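Local coordinates for protein dihydroorotase (Saccharomyces cerevisiae S288C, PDB 6L0A) that catalyses the zinc-dependent, reversible interconversion of N-carbamoyl-L-aspartate and dihydroorotate, the third step of de novo pyrimidine biosynthesis, at residues C[87-92]-C[128-133]; C[119-124]-C[168-173]. All coordinates share one frame; numbering follows the deposited sequence.

Contact 1: C[87-92]-C[128-133]; sequences EAAQQH and QEENLV
Glu130 has CG anti to its carbonyl carbon, beside the backbone N, and bends once, at chi2 (-74°), which lays CG, CD and OE1 against the Ala89 methyl. Gln90 starts the same way but runs on extended beyond CG (chi2 150°) until its amide reaches the same carboxylate.

The tightest apolar touch is Ala89 CB on Glu130 CB at 3.6 Å, and CG, CD and OE1 of Glu130 lie almost as near to that methyl. Alanine suits the place because its CB points toward the 128-133 segment and is small enough to let the CA atoms of Ala89 and Glu130 come within 6.4 Å. Leu132 CD1 also reaches the methyl of Ala89, at 4.1 Å; this buried leucine packs on Ile85 and Ile94 as well.

At the outer side Gln90 NE2 donates to Glu130 OE2 over 2.9 Å, on the syn side of the carboxylate. The bond is bent, with 131° at the hydrogen, and the amide and carboxylate planes are well out of parallel. OE2 has a second partner in His86 ND1, one turn back on helix 82-90, so this one oxygen is gripped by two side chains of the neighbouring helix.

Both helices stop here in Schellman motifs, with His92 and Asn131 taking positive phi. Beyond Asn131 the chain turns into strand 133-136, and the contact is thus one between the C-terminal ends of adjacent outer helices in the TIM-barrel fold of the amidohydrolases.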
ATOM      1  N   GLU C  87      -9.969  40.282  -7.055  1.00 24.63           N
ATOM      2  CA  GLU C  87      -8.889  41.132  -6.564  1.00 25.68           C
ATOM      3  C   GLU C  87      -7.521  40.509  -6.836  1.00 30.58           C
ATOM      4  O   GLU C  87      -6.623  41.164  -7.381  1.00 28.04           O
ATOM      5  CB  GLU C  87      -9.084  41.385  -5.072  1.00 31.75           C
ATOM      6  CG  GLU C  87      -8.025  42.253  -4.434  1.00 39.59           C
ATOM      7  CD  GLU C  87      -8.284  42.494  -2.953  1.00 43.67           C
ATOM      8  OE1 GLU C  87      -8.380  41.503  -2.195  1.00 48.04           O
ATOM      9  OE2 GLU C  87      -8.390  43.672  -2.544  1.00 54.28           O
ATOM     10  N   ALA C  88      -7.343  39.238  -6.455  1.00 26.71           N
ATOM     11  CA  ALA C  88      -6.058  38.571  -6.656  1.00 23.99           C
ATOM     12  C   ALA C  88      -5.726  38.442  -8.133  1.00 23.74           C
ATOM     13  O   ALA C  88      -4.566  38.593  -8.532  1.00 26.48           O
ATOM     14  CB  ALA C  88      -6.070  37.191  -5.997  1.00 21.88           C
ATOM     15  N   ALA C  89      -6.733  38.160  -8.961  1.00 24.74           N
ATOM     16  CA  ALA C  89      -6.500  37.993 -10.390  1.00 25.86           C
ATOM     17  C   ALA C  89      -6.040  39.295 -11.024  1.00 30.09           C
ATOM     18  O   ALA C  89      -5.075  39.320 -11.800  1.00 28.18           O
ATOM     19  CB  ALA C  89      -7.769  37.491 -11.075  1.00 23.59           C
ATOM     20  N   GLN C  90      -6.718  40.395 -10.698  1.00 27.28           N
ATOM     21  CA  GLN C  90      -6.394  41.661 -11.336  1.00 31.78           C
ATOM     22  C   GLN C  90      -5.033  42.174 -10.899  1.00 26.72           C
ATOM     23  O   GLN C  90      -4.391  42.922 -11.642  1.00 31.07           O
ATOM     24  CB  GLN C  90      -7.494  42.684 -11.046  1.00 34.13           C
ATOM     25  CG  GLN C  90      -8.646  42.581 -12.041  1.00 37.33           C
ATOM     26  CD  GLN C  90      -9.984  42.987 -11.459  1.00 43.56           C
ATOM     27  OE1 GLN C  90     -10.084  43.968 -10.721  1.00 48.54           O
ATOM     28  NE2 GLN C  90     -11.025  42.234 -11.796  1.00 40.50           N
ATOM     29  N   GLN C  91      -4.570  41.782  -9.718  1.00 26.58           N
ATOM     30  CA  GLN C  91      -3.223  42.116  -9.275  1.00 27.87           C
ATOM     31  C   GLN C  91      -2.179  41.105  -9.735  1.00 25.77           C
ATOM     32  O   GLN C  91      -1.007  41.229  -9.358  1.00 26.93           O
ATOM     33  CB  GLN C  91      -3.196  42.244  -7.752  1.00 26.85           C
ATOM     34  CG  GLN C  91      -4.027  43.404  -7.238  1.00 36.73           C
ATOM     35  CD  GLN C  91      -3.881  43.609  -5.745  1.00 38.46           C
ATOM     36  OE1 GLN C  91      -2.854  43.270  -5.157  1.00 38.75           O
ATOM     37  NE2 GLN C  91      -4.915  44.163  -5.119  1.00 43.31           N
ATOM     38  N   HIS C  92      -2.577  40.123 -10.549  1.00 29.42           N
ATOM     39  CA  HIS C  92      -1.682  39.078 -11.047  1.00 28.93           C
ATOM     40  C   HIS C  92      -0.966  38.375  -9.897  1.00 23.12           C
ATOM     41  O   HIS C  92       0.203  38.000  -9.998  1.00 25.66           O
ATOM     42  CB  HIS C  92      -0.684  39.646 -12.059  1.00 25.89           C
ATOM     43  CG  HIS C  92      -1.344  40.247 -13.261  1.00 32.77           C
ATOM     44  ND1 HIS C  92      -1.623  41.593 -13.361  1.00 38.74           N
ATOM     45  CD2 HIS C  92      -1.812  39.679 -14.397  1.00 34.04           C
ATOM     46  CE1 HIS C  92      -2.219  41.831 -14.517  1.00 36.55           C
ATOM     47  NE2 HIS C  92      -2.342  40.686 -15.166  1.00 37.07           N
ATOM     48  N   GLN C 128     -13.688  31.695 -13.750  1.00 21.46           N
ATOM     49  CA  GLN C 128     -13.927  31.608 -15.189  1.00 19.25           C
ATOM     50  C   GLN C 128     -13.828  32.984 -15.840  1.00 22.15           C
ATOM     51  O   GLN C 128     -13.208  33.142 -16.900  1.00 25.41           O
ATOM     52  CB  GLN C 128     -15.297  30.975 -15.449  1.00 21.51           C
ATOM     53  CG  GLN C 128     -15.600  30.673 -16.917  1.00 23.41           C
ATOM     54  CD  GLN C 128     -16.883  29.866 -17.100  1.00 28.90           C
ATOM     55  OE1 GLN C 128     -16.883  28.808 -17.745  1.00 31.02           O
ATOM     56  NE2 GLN C 128     -17.984  30.362 -16.537  1.00 25.41           N
ATOM     57  N   GLU C 129     -14.414  33.993 -15.204  1.00 23.54           N
ATOM     58  CA  GLU C 129     -14.349  35.344 -15.748  1.00 25.81           C
ATOM     59  C   GLU C 129     -12.924  35.886 -15.764  1.00 27.01           C
ATOM     60  O   GLU C 129     -12.594  36.727 -16.606  1.00 25.06           O
ATOM     61  CB  GLU C 129     -15.253  36.269 -14.941  1.00 30.46           C
ATOM     62  CG  GLU C 129     -16.732  35.984 -15.098  1.00 31.27           C
ATOM     63  CD  GLU C 129     -17.567  36.695 -14.053  1.00 36.88           C
ATOM     64  OE1 GLU C 129     -16.981  37.399 -13.198  1.00 39.93           O
ATOM     65  OE2 GLU C 129     -18.807  36.550 -14.079  1.00 39.33           O
ATOM     66  N   GLU C 130     -12.067  35.425 -14.856  1.00 24.29           N
ATOM     67  CA  GLU C 130     -10.711  35.950 -14.761  1.00 26.11           C
ATOM     68  C   GLU C 130      -9.690  35.085 -15.486  1.00 27.81           C
ATOM     69  O   GLU C 130      -8.494  35.390 -15.436  1.00 23.88           O
ATOM     70  CB  GLU C 130     -10.304  36.114 -13.289  1.00 24.31           C
ATOM     71  CG  GLU C 130     -11.157  37.095 -12.483  1.00 25.33           C
ATOM     72  CD  GLU C 130     -10.875  38.561 -12.810  1.00 31.35           C
ATOM     73  OE1 GLU C 130      -9.996  38.845 -13.660  1.00 30.12           O
ATOM     74  OE2 GLU C 130     -11.542  39.433 -12.212  1.00 27.44           O
ATOM     75  N   ASN C 131     -10.136  34.019 -16.162  1.00 27.64           N
ATOM     76  CA  ASN C 131      -9.258  33.114 -16.902  1.00 24.62           C
ATOM     77  C   ASN C 131      -8.211  32.478 -15.987  1.00 24.37           C
ATOM     78  O   ASN C 131      -7.048  32.313 -16.364  1.00 24.27           O
ATOM     79  CB  ASN C 131      -8.588  33.818 -18.088  1.00 28.46           C
ATOM     80  CG  ASN C 131      -8.091  32.832 -19.145  1.00 39.73           C
ATOM     81  OD1 ASN C 131      -8.527  31.675 -19.189  1.00 38.90           O
ATOM     82  ND2 ASN C 131      -7.169  33.284 -19.997  1.00 39.23           N
ATOM     83  N   LEU C 132      -8.627  32.119 -14.776  1.00 21.37           N
ATOM     84  CA  LEU C 132      -7.782  31.405 -13.831  1.00 21.52           C
ATOM     85  C   LEU C 132      -7.990  29.902 -13.993  1.00 20.23           C
ATOM     86  O   LEU C 132      -9.041  29.446 -14.448  1.00 23.13           O
ATOM     87  CB  LEU C 132      -8.099  31.821 -12.393  1.00 17.11           C
ATOM     88  CG  LEU C 132      -7.835  33.266 -11.942  1.00 20.26           C
ATOM     89  CD1 LEU C 132      -8.393  33.503 -10.552  1.00 19.55           C
ATOM     90  CD2 LEU C 132      -6.327  33.578 -11.961  1.00 21.38           C
ATOM     91  N   VAL C 133      -6.969  29.125 -13.603  1.00 17.42           N
ATOM     92  CA  VAL C 133      -6.994  27.672 -13.768  1.00 19.18           C
ATOM     93  C   VAL C 133      -7.545  27.049 -12.496  1.00 16.79           C
ATOM     94  O   VAL C 133      -7.172  27.452 -11.396  1.00 13.91           O
ATOM     95  CB  VAL C 133      -5.584  27.134 -14.082  1.00 16.39           C
ATOM     96  CG1 VAL C 133      -5.579  25.604 -14.072  1.00 15.99           C
ATOM     97  CG2 VAL C 133      -5.077  27.692 -15.414  1.00 17.79           C
TER

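Contact 2: C[119-124]-C[168-173]; sequences AFYPIF and HNDFPN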
ATOM      1  N   ALA C 119     -21.560  24.796  -3.410  1.00 35.02           N
ATOM      2  CA  ALA C 119     -21.271  25.950  -2.566  1.00 30.94           C
ATOM      3  C   ALA C 119     -20.111  26.781  -3.089  1.00 33.52           C
ATOM      4  O   ALA C 119     -19.976  27.945  -2.703  1.00 35.57           O
ATOM      5  CB  ALA C 119     -20.968  25.504  -1.136  1.00 37.31           C
ATOM      6  N   PHE C 120     -19.259  26.211  -3.942  1.00 26.48           N
ATOM      7  CA  PHE C 120     -18.143  26.948  -4.515  1.00 25.43           C
ATOM      8  C   PHE C 120     -18.428  27.446  -5.924  1.00 22.00           C
ATOM      9  O   PHE C 120     -17.547  28.035  -6.545  1.00 21.24           O
ATOM     10  CB  PHE C 120     -16.870  26.074  -4.487  1.00 19.52           C
ATOM     11  CG  PHE C 120     -16.422  25.749  -3.095  1.00 23.54           C
ATOM     12  CD1 PHE C 120     -15.601  26.621  -2.395  1.00 21.88           C
ATOM     13  CD2 PHE C 120     -16.886  24.609  -2.452  1.00 24.67           C
ATOM     14  CE1 PHE C 120     -15.222  26.345  -1.099  1.00 28.48           C
ATOM     15  CE2 PHE C 120     -16.509  24.330  -1.151  1.00 30.91           C
ATOM     16  CZ  PHE C 120     -15.676  25.195  -0.474  1.00 27.45           C
ATOM     17  N   TYR C 121     -19.640  27.244  -6.442  1.00 21.44           N
ATOM     18  CA  TYR C 121     -19.931  27.712  -7.795  1.00 20.56           C
ATOM     19  C   TYR C 121     -19.733  29.220  -7.962  1.00 20.86           C
ATOM     20  O   TYR C 121     -19.254  29.633  -9.031  1.00 21.45           O
ATOM     21  CB  TYR C 121     -21.346  27.270  -8.203  1.00 27.76           C
ATOM     22  CG  TYR C 121     -21.342  25.947  -8.948  1.00 28.17           C
ATOM     23  CD1 TYR C 121     -20.520  24.905  -8.538  1.00 26.57           C
ATOM     24  CD2 TYR C 121     -22.141  25.749 -10.067  1.00 23.23           C
ATOM     25  CE1 TYR C 121     -20.490  23.693  -9.222  1.00 27.97           C
ATOM     26  CE2 TYR C 121     -22.126  24.546 -10.759  1.00 27.97           C
ATOM     27  CZ  TYR C 121     -21.293  23.518 -10.330  1.00 29.13           C
ATOM     28  OH  TYR C 121     -21.271  22.314 -11.005  1.00 27.51           O
ATOM     29  N   PRO C 122     -20.043  30.076  -6.983  1.00 24.53           N
ATOM     30  CA  PRO C 122     -19.666  31.496  -7.135  1.00 21.97           C
ATOM     31  C   PRO C 122     -18.165  31.714  -7.302  1.00 24.75           C
ATOM     32  O   PRO C 122     -17.756  32.607  -8.057  1.00 21.84           O
ATOM     33  CB  PRO C 122     -20.200  32.132  -5.848  1.00 24.26           C
ATOM     34  CG  PRO C 122     -21.373  31.287  -5.492  1.00 26.96           C
ATOM     35  CD  PRO C 122     -20.937  29.877  -5.826  1.00 26.73           C
ATOM     36  N   ILE C 123     -17.334  30.915  -6.624  1.00 20.93           N
ATOM     37  CA  ILE C 123     -15.887  30.994  -6.832  1.00 18.13           C
ATOM     38  C   ILE C 123     -15.535  30.615  -8.263  1.00 20.87           C
ATOM     39  O   ILE C 123     -14.780  31.319  -8.944  1.00 19.42           O
ATOM     40  CB  ILE C 123     -15.146  30.096  -5.825  1.00 20.99           C
ATOM     41  CG1 ILE C 123     -15.501  30.462  -4.377  1.00 26.14           C
ATOM     42  CG2 ILE C 123     -13.619  30.162  -6.071  1.00 18.86           C
ATOM     43  CD1 ILE C 123     -15.038  31.843  -3.960  1.00 27.45           C
ATOM     44  N   PHE C 124     -16.060  29.480  -8.740  1.00 19.07           N
ATOM     45  CA  PHE C 124     -15.724  29.024 -10.088  1.00 18.78           C
ATOM     46  C   PHE C 124     -16.193  30.013 -11.149  1.00 23.54           C
ATOM     47  O   PHE C 124     -15.522  30.189 -12.177  1.00 19.16           O
ATOM     48  CB  PHE C 124     -16.334  27.643 -10.354  1.00 21.33           C
ATOM     49  CG  PHE C 124     -15.898  26.585  -9.380  1.00 20.33           C
ATOM     50  CD1 PHE C 124     -14.667  26.666  -8.746  1.00 19.99           C
ATOM     51  CD2 PHE C 124     -16.720  25.508  -9.093  1.00 19.70           C
ATOM     52  CE1 PHE C 124     -14.257  25.683  -7.852  1.00 17.02           C
ATOM     53  CE2 PHE C 124     -16.319  24.519  -8.178  1.00 22.36           C
ATOM     54  CZ  PHE C 124     -15.088  24.609  -7.567  1.00 16.72           C
ATOM     55  N   HIS C 168     -16.759  20.598 -15.779  1.00 21.50           N
ATOM     56  CA  HIS C 168     -16.433  21.025 -17.137  1.00 23.85           C
ATOM     57  C   HIS C 168     -17.693  21.418 -17.905  1.00 27.60           C
ATOM     58  O   HIS C 168     -17.700  22.422 -18.626  1.00 23.45           O
ATOM     59  CB  HIS C 168     -15.677  19.905 -17.845  1.00 20.69           C
ATOM     60  CG  HIS C 168     -15.439  20.142 -19.306  1.00 25.91           C
ATOM     61  ND1 HIS C 168     -14.866  21.297 -19.795  1.00 25.82           N
ATOM     62  CD2 HIS C 168     -15.671  19.352 -20.381  1.00 30.22           C
ATOM     63  CE1 HIS C 168     -14.765  21.212 -21.110  1.00 30.39           C
ATOM     64  NE2 HIS C 168     -15.246  20.040 -21.490  1.00 29.63           N
ATOM     65  N   ASN C 169     -18.770  20.648 -17.744  1.00 28.12           N
ATOM     66  CA  ASN C 169     -20.036  21.000 -18.380  1.00 27.85           C
ATOM     67  C   ASN C 169     -20.580  22.323 -17.846  1.00 29.53           C
ATOM     68  O   ASN C 169     -20.996  23.192 -18.622  1.00 30.98           O
ATOM     69  CB  ASN C 169     -21.050  19.875 -18.169  1.00 30.21           C
ATOM     70  CG  ASN C 169     -22.272  20.024 -19.054  1.00 36.50           C
ATOM     71  OD1 ASN C 169     -22.188  19.905 -20.278  1.00 41.26           O
ATOM     72  ND2 ASN C 169     -23.414  20.303 -18.439  1.00 36.04           N
ATOM     73  N   ASP C 170     -20.577  22.500 -16.517  1.00 25.49           N
ATOM     74  CA  ASP C 170     -21.186  23.678 -15.896  1.00 27.02           C
ATOM     75  C   ASP C 170     -20.352  24.942 -16.049  1.00 27.45           C
ATOM     76  O   ASP C 170     -20.887  26.044 -15.870  1.00 26.11           O
ATOM     77  CB  ASP C 170     -21.432  23.431 -14.409  1.00 24.97           C
ATOM     78  CG  ASP C 170     -22.566  22.478 -14.166  1.00 28.22           C
ATOM     79  OD1 ASP C 170     -23.187  22.050 -15.161  1.00 32.63           O
ATOM     80  OD2 ASP C 170     -22.827  22.149 -12.987  1.00 26.26           O
ATOM     81  N   PHE C 171     -19.060  24.820 -16.351  1.00 22.82           N
ATOM     82  CA  PHE C 171     -18.179  25.973 -16.536  1.00 25.19           C
ATOM     83  C   PHE C 171     -17.333  25.732 -17.777  1.00 23.58           C
ATOM     84  O   PHE C 171     -16.122  25.500 -17.685  1.00 26.89           O
ATOM     85  CB  PHE C 171     -17.304  26.212 -15.303  1.00 22.27           C
ATOM     86  CG  PHE C 171     -18.083  26.535 -14.061  1.00 26.45           C
ATOM     87  CD1 PHE C 171     -18.468  25.533 -13.191  1.00 19.81           C
ATOM     88  CD2 PHE C 171     -18.446  27.846 -13.772  1.00 26.99           C
ATOM     89  CE1 PHE C 171     -19.191  25.823 -12.049  1.00 25.85           C
ATOM     90  CE2 PHE C 171     -19.174  28.147 -12.627  1.00 25.32           C
ATOM     91  CZ  PHE C 171     -19.543  27.137 -11.761  1.00 26.26           C
ATOM     92  N   PRO C 172     -17.942  25.812 -18.966  1.00 25.80           N
ATOM     93  CA  PRO C 172     -17.268  25.322 -20.183  1.00 26.84           C
ATOM     94  C   PRO C 172     -16.077  26.160 -20.633  1.00 26.14           C
ATOM     95  O   PRO C 172     -15.282  25.671 -21.445  1.00 26.62           O
ATOM     96  CB  PRO C 172     -18.389  25.348 -21.231  1.00 32.80           C
ATOM     97  CG  PRO C 172     -19.287  26.449 -20.764  1.00 25.37           C
ATOM     98  CD  PRO C 172     -19.275  26.372 -19.260  1.00 29.17           C
ATOM     99  N   ASN C 173     -15.922  27.388 -20.147  1.00 23.90           N
ATOM    100  CA  ASN C 173     -14.785  28.225 -20.510  1.00 29.98           C
ATOM    101  C   ASN C 173     -13.673  28.194 -19.474  1.00 28.16           C
ATOM    102  O   ASN C 173     -12.622  28.812 -19.691  1.00 28.91           O
ATOM    103  CB  ASN C 173     -15.234  29.672 -20.731  1.00 29.98           C
ATOM    104  CG  ASN C 173     -16.174  29.813 -21.913  1.00 39.76           C
ATOM    105  OD1 ASN C 173     -15.968  29.199 -22.962  1.00 37.21           O
ATOM    106  ND2 ASN C 173     -17.218  30.618 -21.745  1.00 44.65           N
TER
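The first turn of helix 121-130, entered from a short 3-10 segment, faces the last turn of helix 156-170, where Phe171 is the first residue to leave helical phi/psi; the CA atoms of Phe124 and Phe171 lie 7.5 Å apart. These are neighbouring outer helices of the TIM barrel, joined by an aromatic cluster of Tyr121, Phe124 and Phe171.

Phe171 is the wedge. Its edge enters the face of Tyr121 in a T-shaped pair, centroids 4.6 Å apart and planes at 68°, with CE1 over the middle of the tyrosine ring. Its own face receives Phe124 CB in a CH-pi contact, 3.6 Å from CB to the ring centroid, while the edge of the Phe124 ring makes an offset edge-to-face pair with it. Phenylalanine suits this buried position because it offers both an edge and a face without a polar group to satisfy.

Tyrosine suits this partly exposed place, combining a ring face for Phe171 with a hydroxyl that reaches Asp170, whose chi1 of -72° brings the carboxylate beside it. Replacing Tyr121 by an alanine would probably uncover the edge of Phe171 and cost Asp170 its hydroxyl partner.

The Tyr121 hydroxyl donates to Asp170 OD2 at a short 2.5 Å, meeting it on the anti side of a carboxylate whose plane stands steeply to the ring. The same OD2 also forms a salt bridge with Lys166 NZ.

In the fold
Contacts 1 and 2 use opposite ends of helix 121-130: its first turn meets the end of helix 156-170, and its last turn meets the end of helix 82-90. Their centres are 14 Å apart, and their segments alternate along the chain; because it takes part in both contacts, helix 121-130 bridges helices 82-90 and 156-170 on the outside of the barrel. Gln128 links them directly, its OE1 lying 3.0 Å from Asn173 N in a probable hydrogen bond. Contact 1 lies away from the zinc and malate site. In contact 2 the Phe124 side chain is about 12 Å from that of His137, a zinc ligand that also lines the malate pocket.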